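Local coordinates for protein putative DsbA oxidoreductase SCO1869 (Streptomyces coelicolor A3, PDB 3GL5) that probably acts as a thiol-disulfide oxidoreductase of the DsbA family, built on a thioredoxin-like domain with a CxxC disulfide, although its own function is not established, at residues F187-V195 and F204-R215. Sequence-based numbering, arbitrary orientation. Where two conformers were deposited one is given.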
ATOM      1  N   PHE A 187       5.996  10.733 -10.860  1.00 22.29           N
ATOM      2  CA  PHE A 187       5.905   9.301 -10.939  1.00 23.37           C
ATOM      3  C   PHE A 187       7.218   8.720 -10.486  1.00 24.32           C
ATOM      4  O   PHE A 187       8.303   9.121 -10.946  1.00 24.72           O
ATOM      5  CB  PHE A 187       5.705   8.840 -12.386  1.00 23.34           C
ATOM      6  CG  PHE A 187       4.486   9.379 -13.032  1.00 21.61           C
ATOM      7  CD1 PHE A 187       3.346   8.568 -13.173  1.00 21.33           C
ATOM      8  CD2 PHE A 187       4.485  10.681 -13.556  1.00 20.42           C
ATOM      9  CE1 PHE A 187       2.181   9.053 -13.795  1.00 19.37           C
ATOM     10  CE2 PHE A 187       3.325  11.191 -14.171  1.00 19.81           C
ATOM     11  CZ  PHE A 187       2.166  10.389 -14.271  1.00 21.28           C
ATOM     12  N   VAL A 188       7.123   7.769  -9.575  1.00 25.29           N
ATOM     13  CA  VAL A 188       8.312   7.153  -9.049  1.00 25.84           C
ATOM     14  C   VAL A 188       8.165   5.674  -9.340  1.00 26.41           C
ATOM     15  O   VAL A 188       7.231   5.019  -8.872  1.00 26.19           O
ATOM     16  CB  VAL A 188       8.515   7.484  -7.563  1.00 26.13           C
ATOM     17  CG1 VAL A 188       9.704   6.690  -6.977  1.00 25.17           C
ATOM     18  CG2 VAL A 188       8.739   9.011  -7.410  1.00 25.78           C
ATOM     19  N   LEU A 189       9.095   5.175 -10.146  1.00 27.24           N
ATOM     20  CA  LEU A 189       9.012   3.818 -10.663  1.00 29.14           C
ATOM     21  C   LEU A 189      10.018   3.025  -9.894  1.00 29.48           C
ATOM     22  O   LEU A 189      11.225   3.261 -10.023  1.00 30.59           O
ATOM     23  CB  LEU A 189       9.289   3.776 -12.172  1.00 28.10           C
ATOM     24  CG  LEU A 189       8.229   4.484 -13.012  1.00 29.39           C
ATOM     25  CD1 LEU A 189       8.538   5.976 -13.163  1.00 26.65           C
ATOM     26  CD2 LEU A 189       8.074   3.849 -14.365  1.00 29.44           C
ATOM     27  N   ASP A 190       9.521   2.125  -9.053  1.00 30.25           N
ATOM     28  CA  ASP A 190      10.390   1.225  -8.300  1.00 30.56           C
ATOM     29  C   ASP A 190      11.355   1.930  -7.332  1.00 30.59           C
ATOM     30  O   ASP A 190      12.436   1.416  -7.072  1.00 30.45           O
ATOM     31  CB  ASP A 190      11.222   0.370  -9.257  1.00 30.26           C
ATOM     32  CG  ASP A 190      11.718  -0.908  -8.600  1.00 32.70           C
ATOM     33  OD1 ASP A 190      11.023  -1.402  -7.657  1.00 33.34           O
ATOM     34  OD2 ASP A 190      12.783  -1.412  -9.020  1.00 34.10           O
ATOM     35  N   ARG A 191      10.981   3.094  -6.796  1.00 30.28           N
ATOM     36  CA  ARG A 191      11.937   3.905  -6.026  1.00 30.06           C
ATOM     37  C   ARG A 191      13.346   4.046  -6.683  1.00 30.81           C
ATOM     38  O   ARG A 191      14.324   4.279  -5.974  1.00 30.57           O
ATOM     39  CB  ARG A 191      12.045   3.400  -4.573  1.00 30.51           C
ATOM     40  CG  ARG A 191      10.809   3.671  -3.685  1.00 29.66           C
ATOM     41  CD  ARG A 191      10.755   5.139  -3.239  1.00 33.10           C
ATOM     42  NE  ARG A 191       9.438   5.511  -2.723  1.00 33.84           N
ATOM     43  CZ  ARG A 191       9.092   5.478  -1.436  1.00 35.79           C
ATOM     44  NH1 ARG A 191       9.975   5.092  -0.519  1.00 36.48           N
ATOM     45  NH2 ARG A 191       7.858   5.822  -1.055  1.00 36.74           N
ATOM     46  N   ALA A 192      13.449   3.931  -8.021  1.00 31.32           N
ATOM     47  CA  ALA A 192      14.738   4.096  -8.744  1.00 31.31           C
ATOM     48  C   ALA A 192      14.697   5.231  -9.739  1.00 32.26           C
ATOM     49  O   ALA A 192      15.711   5.918  -9.970  1.00 32.25           O
ATOM     50  CB  ALA A 192      15.144   2.804  -9.477  1.00 30.41           C
ATOM     51  N   TYR A 193      13.536   5.413 -10.360  1.00 32.99           N
ATOM     52  CA  TYR A 193      13.397   6.420 -11.392  1.00 33.91           C
ATOM     53  C   TYR A 193      12.262   7.404 -11.096  1.00 33.84           C
ATOM     54  O   TYR A 193      11.145   6.994 -10.799  1.00 33.42           O
ATOM     55  CB  TYR A 193      13.157   5.725 -12.726  1.00 34.62           C
ATOM     56  CG  TYR A 193      14.425   5.190 -13.354  1.00 38.08           C
ATOM     57  CD1 TYR A 193      15.172   5.986 -14.221  1.00 41.80           C
ATOM     58  CD2 TYR A 193      14.892   3.900 -13.073  1.00 41.10           C
ATOM     59  CE1 TYR A 193      16.344   5.513 -14.818  1.00 42.83           C
ATOM     60  CE2 TYR A 193      16.073   3.415 -13.666  1.00 43.41           C
ATOM     61  CZ  TYR A 193      16.785   4.237 -14.531  1.00 43.64           C
ATOM     62  OH  TYR A 193      17.950   3.804 -15.123  1.00 47.43           O
ATOM     63  N   GLY A 194      12.551   8.699 -11.193  1.00 33.73           N
ATOM     64  CA  GLY A 194      11.515   9.725 -11.079  1.00 33.26           C
ATOM     65  C   GLY A 194      11.106  10.268 -12.431  1.00 32.86           C
ATOM     66  O   GLY A 194      11.929  10.701 -13.196  1.00 33.75           O
ATOM     67  N   VAL A 195       9.825  10.264 -12.731  1.00 32.50           N
ATOM     68  CA  VAL A 195       9.354  10.920 -13.936  1.00 31.80           C
ATOM     69  C   VAL A 195       8.401  12.067 -13.605  1.00 31.18           C
ATOM     70  O   VAL A 195       7.438  11.904 -12.854  1.00 30.36           O
ATOM     71  CB  VAL A 195       8.703   9.908 -14.900  1.00 32.59           C
ATOM     72  CG1 VAL A 195       8.053  10.632 -16.069  1.00 31.42           C
ATOM     73  CG2 VAL A 195       9.777   8.918 -15.374  1.00 31.36           C
ATOM     74  N   PHE A 204       6.750   7.318 -20.850  1.00 30.50           N
ATOM     75  CA  PHE A 204       6.250   6.431 -19.781  1.00 29.88           C
ATOM     76  C   PHE A 204       6.581   4.957 -20.060  1.00 30.21           C
ATOM     77  O   PHE A 204       7.107   4.246 -19.212  1.00 30.04           O
ATOM     78  CB  PHE A 204       4.761   6.608 -19.570  1.00 28.91           C
ATOM     79  CG  PHE A 204       4.409   7.846 -18.836  1.00 27.68           C
ATOM     80  CD1 PHE A 204       5.078   8.187 -17.662  1.00 29.62           C
ATOM     81  CD2 PHE A 204       3.424   8.681 -19.312  1.00 26.93           C
ATOM     82  CE1 PHE A 204       4.746   9.341 -16.959  1.00 29.36           C
ATOM     83  CE2 PHE A 204       3.088   9.855 -18.631  1.00 28.45           C
ATOM     84  CZ  PHE A 204       3.740  10.173 -17.447  1.00 28.02           C
ATOM     85  N   THR A 205       6.303   4.522 -21.286  1.00 30.72           N
ATOM     86  CA  THR A 205       6.648   3.185 -21.725  1.00 31.21           C
ATOM     87  C   THR A 205       8.133   2.889 -21.494  1.00 31.44           C
ATOM     88  O   THR A 205       8.480   1.888 -20.857  1.00 30.92           O
ATOM     89  CB  THR A 205       6.172   2.989 -23.195  1.00 31.45           C
ATOM     90  OG1 THR A 205       4.801   2.574 -23.155  1.00 33.66           O
ATOM     91  CG2 THR A 205       6.993   1.946 -23.949  1.00 30.06           C
ATOM     92  N   GLN A 206       8.978   3.783 -22.016  0.50 31.70           N
ATOM     93  CA  GLN A 206      10.432   3.769 -21.818  0.50 31.98           C
ATOM     94  C   GLN A 206      10.825   3.650 -20.350  0.50 32.25           C
ATOM     95  O   GLN A 206      11.635   2.786 -19.985  0.50 32.48           O
ATOM     96  CB  GLN A 206      11.052   5.045 -22.396  0.50 31.99           C
ATOM     97  CG  GLN A 206      12.347   5.469 -21.712  0.50 31.89           C
ATOM     98  CD  GLN A 206      13.448   4.420 -21.828  0.50 32.52           C
ATOM     99  OE1 GLN A 206      13.460   3.613 -22.763  0.50 31.40           O
ATOM    100  NE2 GLN A 206      14.385   4.432 -20.878  0.50 31.52           N
ATOM    101  N   ALA A 207      10.243   4.528 -19.530  1.00 32.12           N
ATOM    102  CA  ALA A 207      10.486   4.580 -18.083  1.00 32.01           C
ATOM    103  C   ALA A 207      10.106   3.249 -17.412  1.00 31.11           C
ATOM    104  O   ALA A 207      10.902   2.689 -16.673  1.00 31.27           O
ATOM    105  CB  ALA A 207       9.723   5.745 -17.428  1.00 31.50           C
ATOM    106  N   LEU A 208       8.915   2.747 -17.683  1.00 30.54           N
ATOM    107  CA  LEU A 208       8.526   1.413 -17.210  1.00 31.17           C
ATOM    108  C   LEU A 208       9.569   0.349 -17.576  1.00 32.17           C
ATOM    109  O   LEU A 208       9.977  -0.447 -16.734  1.00 32.28           O
ATOM    110  CB  LEU A 208       7.152   1.032 -17.764  1.00 29.95           C
ATOM    111  CG  LEU A 208       5.976   1.801 -17.164  1.00 28.33           C
ATOM    112  CD1 LEU A 208       4.651   1.733 -17.972  1.00 22.95           C
ATOM    113  CD2 LEU A 208       5.762   1.352 -15.745  1.00 29.12           C
ATOM    114  N   THR A 209      10.046   0.386 -18.816  1.00 33.50           N
ATOM    115  CA  THR A 209      10.890  -0.689 -19.345  1.00 35.26           C
ATOM    116  C   THR A 209      12.261  -0.673 -18.750  1.00 35.34           C
ATOM    117  O   THR A 209      12.813  -1.712 -18.407  1.00 35.56           O
ATOM    118  CB  THR A 209      10.985  -0.610 -20.866  1.00 35.38           C
ATOM    119  OG1 THR A 209       9.706  -0.957 -21.395  1.00 37.37           O
ATOM    120  CG2 THR A 209      12.038  -1.579 -21.415  1.00 35.45           C
ATOM    121  N   GLN A 210      12.796   0.530 -18.621  0.50 35.28           N
ATOM    122  CA  GLN A 210      14.089   0.759 -18.021  0.50 35.54           C
ATOM    123  C   GLN A 210      14.045   0.385 -16.551  0.50 35.61           C
ATOM    124  O   GLN A 210      14.909  -0.333 -16.063  0.50 36.28           O
ATOM    125  CB  GLN A 210      14.459   2.234 -18.182  0.50 35.05           C
ATOM    126  CG  GLN A 210      15.934   2.493 -18.214  0.50 33.94           C
ATOM    127  CD  GLN A 210      16.238   3.954 -18.404  0.50 31.30           C
ATOM    128  OE1 GLN A 210      15.401   4.713 -18.892  0.50 28.43           O
ATOM    129  NE2 GLN A 210      17.435   4.362 -18.017  0.50 31.63           N
ATOM    130  N   ALA A 211      13.015   0.863 -15.864  1.00 36.08           N
ATOM    131  CA  ALA A 211      12.822   0.622 -14.433  1.00 36.63           C
ATOM    132  C   ALA A 211      12.708  -0.870 -14.205  1.00 37.16           C
ATOM    133  O   ALA A 211      13.437  -1.425 -13.377  1.00 37.05           O
ATOM    134  CB  ALA A 211      11.578   1.326 -13.918  1.00 35.69           C
ATOM    135  N   TRP A 212      11.821  -1.517 -14.962  1.00 37.45           N
ATOM    136  CA  TRP A 212      11.705  -2.975 -14.910  1.00 38.11           C
ATOM    137  C   TRP A 212      13.035  -3.638 -15.240  1.00 38.93           C
ATOM    138  O   TRP A 212      13.519  -4.489 -14.499  1.00 38.52           O
ATOM    139  CB  TRP A 212      10.665  -3.451 -15.904  1.00 37.76           C
ATOM    140  CG  TRP A 212      10.345  -4.893 -15.778  1.00 36.84           C
ATOM    141  CD1 TRP A 212      10.936  -5.941 -16.459  1.00 35.62           C
ATOM    142  CD2 TRP A 212       9.336  -5.469 -14.941  1.00 34.43           C
ATOM    143  NE1 TRP A 212      10.353  -7.126 -16.076  1.00 36.18           N
ATOM    144  CE2 TRP A 212       9.368  -6.868 -15.152  1.00 34.18           C
ATOM    145  CE3 TRP A 212       8.407  -4.939 -14.033  1.00 33.42           C
ATOM    146  CZ2 TRP A 212       8.506  -7.748 -14.482  1.00 34.62           C
ATOM    147  CZ3 TRP A 212       7.544  -5.811 -13.366  1.00 33.61           C
ATOM    148  CH2 TRP A 212       7.605  -7.204 -13.593  1.00 34.66           C
ATOM    149  N   GLY A 213      13.640  -3.217 -16.344  1.00 39.66           N
ATOM    150  CA  GLY A 213      14.797  -3.924 -16.860  1.00 41.90           C
ATOM    151  C   GLY A 213      15.949  -3.921 -15.883  1.00 43.32           C
ATOM    152  O   GLY A 213      16.708  -4.877 -15.804  1.00 43.73           O
ATOM    153  N   GLU A 214      16.068  -2.846 -15.118  1.00 45.07           N
ATOM    154  CA  GLU A 214      17.245  -2.635 -14.298  1.00 46.90           C
ATOM    155  C   GLU A 214      17.158  -3.039 -12.829  1.00 47.66           C
ATOM    156  O   GLU A 214      18.110  -2.818 -12.089  1.00 48.17           O
ATOM    157  CB  GLU A 214      17.730  -1.190 -14.442  1.00 47.36           C
ATOM    158  CG  GLU A 214      18.284  -0.913 -15.843  1.00 49.97           C
ATOM    159  CD  GLU A 214      18.124   0.541 -16.267  1.00 54.79           C
ATOM    160  OE1 GLU A 214      17.595   1.332 -15.450  1.00 54.94           O
ATOM    161  OE2 GLU A 214      18.539   0.893 -17.411  1.00 55.75           O
ATOM    162  N   ARG A 215      16.036  -3.615 -12.395  1.00 48.54           N
ATOM    163  CA  ARG A 215      15.966  -4.147 -11.038  1.00 49.73           C
ATOM    164  C   ARG A 215      16.921  -5.327 -10.949  1.00 50.40           C
ATOM    165  O   ARG A 215      16.778  -6.300 -11.687  1.00 50.64           O
ATOM    166  CB  ARG A 215      14.558  -4.629 -10.674  1.00 49.73           C
ATOM    167  CG  ARG A 215      13.427  -3.792 -11.231  1.00 50.74           C
ATOM    168  CD  ARG A 215      12.138  -4.573 -11.228  1.00 52.30           C
ATOM    169  NE  ARG A 215      12.288  -5.826 -11.965  1.00 54.66           N
ATOM    170  CZ  ARG A 215      11.710  -6.971 -11.615  1.00 54.63           C
ATOM    171  NH1 ARG A 215      10.965  -7.027 -10.517  1.00 55.74           N
ATOM    172  NH2 ARG A 215      11.905  -8.062 -12.340  1.00 52.98           N
TER
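Helix 204-213 packs along one face of the β-hairpin 187-195, nearly antiparallel to strand 193-195 (171°, axes 9.8 Å apart), with L189 opposite A211. This is the C-terminal ββα unit of the thioredoxin fold, and a classic β bulge, A192 and Y193 both facing L189, shapes the hairpin's end. At the other end F187 and F204 form an edge-to-face pair, centroids 4.6 Å apart: F204 points its CE1-CZ edge at the F187 face, and V195 CG1 also touches F204 CE1. In the middle the small A207 and A211 meet L189 and V195. L189 CB lies 3.8 Å from A211 CB, while L189 CD2 settles on the A207-L208 backbone, 3.6 Å from L208 N, and also touches L208 CD2. V195 CG2 rests on A207 CB. On the second subunit, I221 packs against Y193 and Q210, and a strand there pairs in parallel with 193-195, continuing the sheet. Y193 slants over the helix, its CD2 side near A211 CA, and its OH donates a short 2.5 Å bond to E214 OE1. A phenylalanine here would probably leave the E214 carboxylate without this donor and free to swing. The hydroxyl meets OE1 on the syn side, 22° out of the carboxylate plane.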